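PDB 4AW7: beta-porphyranase A from Bacteroides plebeius, which hydrolyses the red-algal polysaccharide porphyran at the (1->4) linkages between beta-D-galactopyranose and alpha-L-galactopyranose-6-sulfate, releasing mostly disaccharides. Local coordinates for residues 176-179 with 183-186; 129-132 with 137-140. All coordinates share one frame; numbering follows the deposited sequence. Where two conformers were deposited one is given.

Contact 1 of 2, residues 176-179 with 183-186; sequences KHIH and RLNG
His179 and Asn185 bring their CA atoms to 4.6 Å of each other, and Ile178 and Leu184 follow at 6.1 Å between CA atoms, as the chain leaving the last turn of helix 160-179 turns back toward the end of the helix. Residues 183-186 form irregular loop, and after Asn185 the backbone turns away through Gly186, whose positive phi (92°) would press a CB on the carbonyl O of Asn185. The contact is packing without hydrogen bonds. Asn185 bends over the end of the helix: with CG anti to its own backbone N (chi1 -169°), the amide carbon CG lies 3.1 Å from His179 O. Its ND2, although near that oxygen, is at too poor an angle to bond it; it also comes 3.5 Å from His179 CD2, approaching the imidazole obliquely, with the amide and ring planes 63° apart. NE2, next to CD2 in the ring, is hydrogen-bonded to Asp224. Beside this polar part of the contact, the packing turns apolar and buried. The methyl CG2 of Ile178 lies 4.0 Å from Leu184 CB, and the same CB sits 3.8 Å from Ile178 O. Beyond the pair, Ile178 touches Ser127 on helix 120-132. Residues 183-186 belong to a helix-to-strand loop of the catalytic beta/alpha-barrel, leading from helix 160-179 into strand 189-195.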
loop_
_atom_site.group_PDB
_atom_site.type_symbol
_atom_site.label_atom_id
_atom_site.label_comp_id
_atom_site.label_asym_id
_atom_site.label_seq_id
_atom_site.Cartn_x
_atom_site.Cartn_y
_atom_site.Cartn_z
ATOM N N LYS A 176 13.059 -20.191 -1.279
ATOM C CA LYS A 176 14.359 -20.808 -1.473
ATOM C C LYS A 176 14.410 -21.574 -2.781
ATOM O O LYS A 176 15.379 -21.433 -3.587
ATOM C CB LYS A 176 14.673 -21.744 -0.317
ATOM C CG LYS A 176 16.077 -22.315 -0.415
ATOM C CD LYS A 176 16.351 -23.270 0.748
ATOM C CE LYS A 176 15.549 -24.571 0.600
ATOM N NZ LYS A 176 15.895 -25.631 1.614
ATOM N N HIS A 177 13.398 -22.378 -3.035
ATOM C CA HIS A 177 13.405 -23.212 -4.236
ATOM C C HIS A 177 13.256 -22.406 -5.523
ATOM O O HIS A 177 13.935 -22.669 -6.514
ATOM C CB HIS A 177 12.335 -24.284 -4.160
ATOM C CG HIS A 177 12.670 -25.419 -3.234
ATOM N ND1 HIS A 177 12.431 -25.386 -1.879
ATOM C CD2 HIS A 177 13.174 -26.647 -3.496
ATOM C CE1 HIS A 177 12.792 -26.540 -1.344
ATOM N NE2 HIS A 177 13.239 -27.329 -2.306
ATOM N N ILE A 178 12.390 -21.404 -5.529
ATOM C CA ILE A 178 12.221 -20.549 -6.699
ATOM C C ILE A 178 13.533 -19.819 -7.006
ATOM O O ILE A 178 14.002 -19.781 -8.180
ATOM C CB ILE A 178 11.010 -19.618 -6.524
ATOM C CG1 ILE A 178 9.735 -20.455 -6.694
ATOM C CG2 ILE A 178 11.078 -18.462 -7.561
ATOM C CD1 ILE A 178 8.436 -19.698 -6.522
ATOM N N HIS A 179 14.157 -19.237 -5.998
ATOM C CA HIS A 179 15.392 -18.486 -6.228
ATOM C C HIS A 179 16.557 -19.370 -6.664
ATOM O O HIS A 179 17.465 -18.906 -7.376
ATOM C CB HIS A 179 15.790 -17.664 -5.031
ATOM C CG HIS A 179 14.803 -16.583 -4.711
ATOM N ND1 HIS A 179 14.481 -16.223 -3.417
ATOM C CD2 HIS A 179 14.049 -15.805 -5.524
ATOM C CE1 HIS A 179 13.582 -15.248 -3.453
ATOM N NE2 HIS A 179 13.290 -14.983 -4.715
ATOM N N ARG A 183 15.848 -20.824 -14.106
ATOM C CA ARG A 183 14.784 -20.438 -15.041
ATOM C C ARG A 183 13.799 -19.428 -14.449
ATOM O O ARG A 183 13.142 -18.694 -15.177
ATOM C CB ARG A 183 14.032 -21.639 -15.546
ATOM C CG ARG A 183 14.850 -22.420 -16.548
ATOM C CD ARG A 183 14.208 -23.699 -16.938
ATOM N NE ARG A 183 12.854 -23.679 -17.503
ATOM C CZ ARG A 183 12.544 -23.284 -18.741
ATOM N NH1 ARG A 183 13.471 -22.800 -19.561
ATOM N NH2 ARG A 183 11.305 -23.399 -19.157
ATOM N N LEU A 184 13.674 -19.419 -13.124
ATOM C CA LEU A 184 12.729 -18.505 -12.434
ATOM C C LEU A 184 13.390 -17.346 -11.716
ATOM O O LEU A 184 12.773 -16.289 -11.564
ATOM C CB LEU A 184 11.952 -19.305 -11.397
ATOM C CG LEU A 184 11.137 -20.451 -11.945
ATOM C CD1 LEU A 184 10.451 -21.241 -10.828
ATOM C CD2 LEU A 184 10.108 -19.988 -12.973
ATOM N N ASN A 185 14.620 -17.527 -11.236
ATOM C CA ASN A 185 15.302 -16.534 -10.422
ATOM C C ASN A 185 15.453 -15.251 -11.233
ATOM O O ASN A 185 15.955 -15.269 -12.375
ATOM C CB ASN A 185 16.672 -17.060 -9.967
ATOM C CG ASN A 185 17.346 -16.193 -8.891
ATOM O OD1 ASN A 185 18.563 -15.982 -8.924
ATOM N ND2 ASN A 185 16.572 -15.699 -7.944
ATOM N N GLY A 186 14.998 -14.139 -10.667
ATOM C CA GLY A 186 14.998 -12.854 -11.358
ATOM C C GLY A 186 13.715 -12.533 -12.112
ATOM O O GLY A 186 13.487 -11.355 -12.426
#

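Contact 2 of 2, residues 129-132 with 137-140; sequences EYYS and VPEF
Tyr131 reaches from the last turn of helix 120-132 to Val137 and Pro138 on the strand that follows. Its CG stands anti to the carbonyl carbon (chi1 -74°), which carries the ring toward the strand so that one long side, CD1 and CE1, runs past both residues. The closest approach along that side is CE1 to Pro138 CD, 3.4 Å, where tyrosine and proline side chains cross at about a right angle. Further out, the phenolic OH lies 3.9 Å from Pro138 CG. Val137 fills the space nearer the helix: its CG1 methyl is 3.9 Å from Tyr131 CD1 and 3.4 Å from Tyr131 O, meeting ring and backbone at once. Tyr130 CD2 lies over one face of the Tyr131 ring, offset toward its rim, and Phe141 meets the ring edge-to-face. An alanine at Tyr131 would keep only the stub at CB and is likely to strip Pro138 and Val137 of the ring that covers them on the helix side, opening a gap between helix and strand. All three touching residues are buried, and the pair 120-132 and 136-142 packs as helix on strand in the beta-alpha-beta unit begun by strand 104-106, a repeating element of parallel alpha/beta barrels.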
loop_
_atom_site.group_PDB
_atom_site.type_symbol
_atom_site.label_atom_id
_atom_site.label_comp_id
_atom_site.label_asym_id
_atom_site.label_seq_id
_atom_site.Cartn_x
_atom_site.Cartn_y
_atom_site.Cartn_z
ATOM N N GLU A 129 9.045 -26.562 -9.616
ATOM C CA GLU A 129 8.810 -27.445 -10.735
ATOM C C GLU A 129 7.596 -26.987 -11.586
ATOM O O GLU A 129 7.652 -26.990 -12.822
ATOM C CB GLU A 129 8.668 -28.859 -10.165
ATOM C CG GLU A 129 8.319 -29.959 -11.143
ATOM C CD GLU A 129 9.441 -30.365 -12.094
ATOM O OE1 GLU A 129 10.563 -29.843 -11.986
ATOM O OE2 GLU A 129 9.165 -31.252 -12.927
ATOM N N TYR A 130 6.517 -26.586 -10.927
ATOM C CA TYR A 130 5.320 -26.129 -11.587
ATOM C C TYR A 130 5.647 -24.889 -12.435
ATOM O O TYR A 130 5.362 -24.864 -13.635
ATOM C CB TYR A 130 4.256 -25.753 -10.527
ATOM C CG TYR A 130 3.004 -25.155 -11.115
ATOM C CD1 TYR A 130 2.079 -25.943 -11.779
ATOM C CD2 TYR A 130 2.734 -23.782 -11.006
ATOM C CE1 TYR A 130 0.926 -25.392 -12.306
ATOM C CE2 TYR A 130 1.588 -23.252 -11.523
ATOM C CZ TYR A 130 0.692 -24.048 -12.176
ATOM O OH TYR A 130 -0.462 -23.542 -12.722
ATOM N N TYR A 131 6.266 -23.868 -11.842
ATOM C CA TYR A 131 6.514 -22.640 -12.579
ATOM C C TYR A 131 7.622 -22.771 -13.627
ATOM O O TYR A 131 7.527 -22.174 -14.699
ATOM C CB TYR A 131 6.749 -21.480 -11.610
ATOM C CG TYR A 131 5.483 -20.988 -10.910
ATOM C CD1 TYR A 131 4.373 -20.601 -11.634
ATOM C CD2 TYR A 131 5.416 -20.898 -9.521
ATOM C CE1 TYR A 131 3.240 -20.136 -11.016
ATOM C CE2 TYR A 131 4.281 -20.414 -8.888
ATOM C CZ TYR A 131 3.196 -20.054 -9.624
ATOM O OH TYR A 131 2.052 -19.569 -8.994
ATOM N N SER A 132 8.681 -23.524 -13.339
ATOM C CA SER A 132 9.786 -23.632 -14.302
ATOM C C SER A 132 9.404 -24.440 -15.528
ATOM O O SER A 132 10.095 -24.331 -16.553
ATOM C CB SER A 132 11.053 -24.151 -13.638
ATOM O OG SER A 132 10.901 -25.488 -13.293
ATOM N N VAL A 137 4.400 -17.313 -16.327
ATOM C CA VAL A 137 4.356 -17.295 -14.875
ATOM C C VAL A 137 3.916 -15.934 -14.359
ATOM O O VAL A 137 4.116 -14.925 -15.017
ATOM C CB VAL A 137 5.733 -17.655 -14.294
ATOM C CG1 VAL A 137 6.157 -19.081 -14.756
ATOM C CG2 VAL A 137 6.800 -16.637 -14.615
ATOM N N PRO A 138 3.333 -15.869 -13.155
ATOM C CA PRO A 138 3.069 -14.549 -12.556
ATOM C C PRO A 138 4.325 -13.846 -12.154
ATOM O O PRO A 138 5.305 -14.463 -11.710
ATOM C CB PRO A 138 2.252 -14.900 -11.310
ATOM C CG PRO A 138 2.749 -16.287 -10.927
ATOM C CD PRO A 138 2.955 -16.979 -12.274
ATOM N N GLU A 139 4.308 -12.521 -12.240
ATOM C CA GLU A 139 5.426 -11.769 -11.744
ATOM C C GLU A 139 5.611 -11.940 -10.247
ATOM O O GLU A 139 6.745 -11.838 -9.756
ATOM C CB GLU A 139 5.286 -10.271 -12.105
ATOM C CG GLU A 139 6.470 -9.418 -11.703
ATOM C CD GLU A 139 6.398 -7.973 -12.173
ATOM O OE1 GLU A 139 5.381 -7.569 -12.784
ATOM O OE2 GLU A 139 7.371 -7.249 -11.906
ATOM N N PHE A 140 4.509 -12.087 -9.516
ATOM C CA PHE A 140 4.539 -12.211 -8.052
ATOM C C PHE A 140 3.818 -13.462 -7.627
ATOM O O PHE A 140 2.717 -13.750 -8.069
ATOM C CB PHE A 140 3.867 -11.008 -7.368
ATOM C CG PHE A 140 4.428 -9.686 -7.813
ATOM C CD1 PHE A 140 5.597 -9.224 -7.256
ATOM C CD2 PHE A 140 3.827 -8.938 -8.809
ATOM C CE1 PHE A 140 6.172 -8.069 -7.690
ATOM C CE2 PHE A 140 4.379 -7.756 -9.232
ATOM C CZ PHE A 140 5.567 -7.340 -8.698
#

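Followed from the N terminus, the two contacts come in series, neither nested nor crossed. Contact 2 closes the short turn from helix 120-132 into strand 136-142; the chain then passes into helix 160-179, and contact 1 closes the next turn, leading to strand 189-195. Each thus fastens a helix end to the segment just after it, and the two strands lie side by side in the parallel sheet. Their centres are 9 Å apart, and the turns touch: Arg183 NE lies 3.0 Å from Ser132 O, a probable hydrogen bond, while Leu184 CD2 packs against Tyr131 C at 3.8 Å. Successive helix-to-strand turns are in this way joined directly.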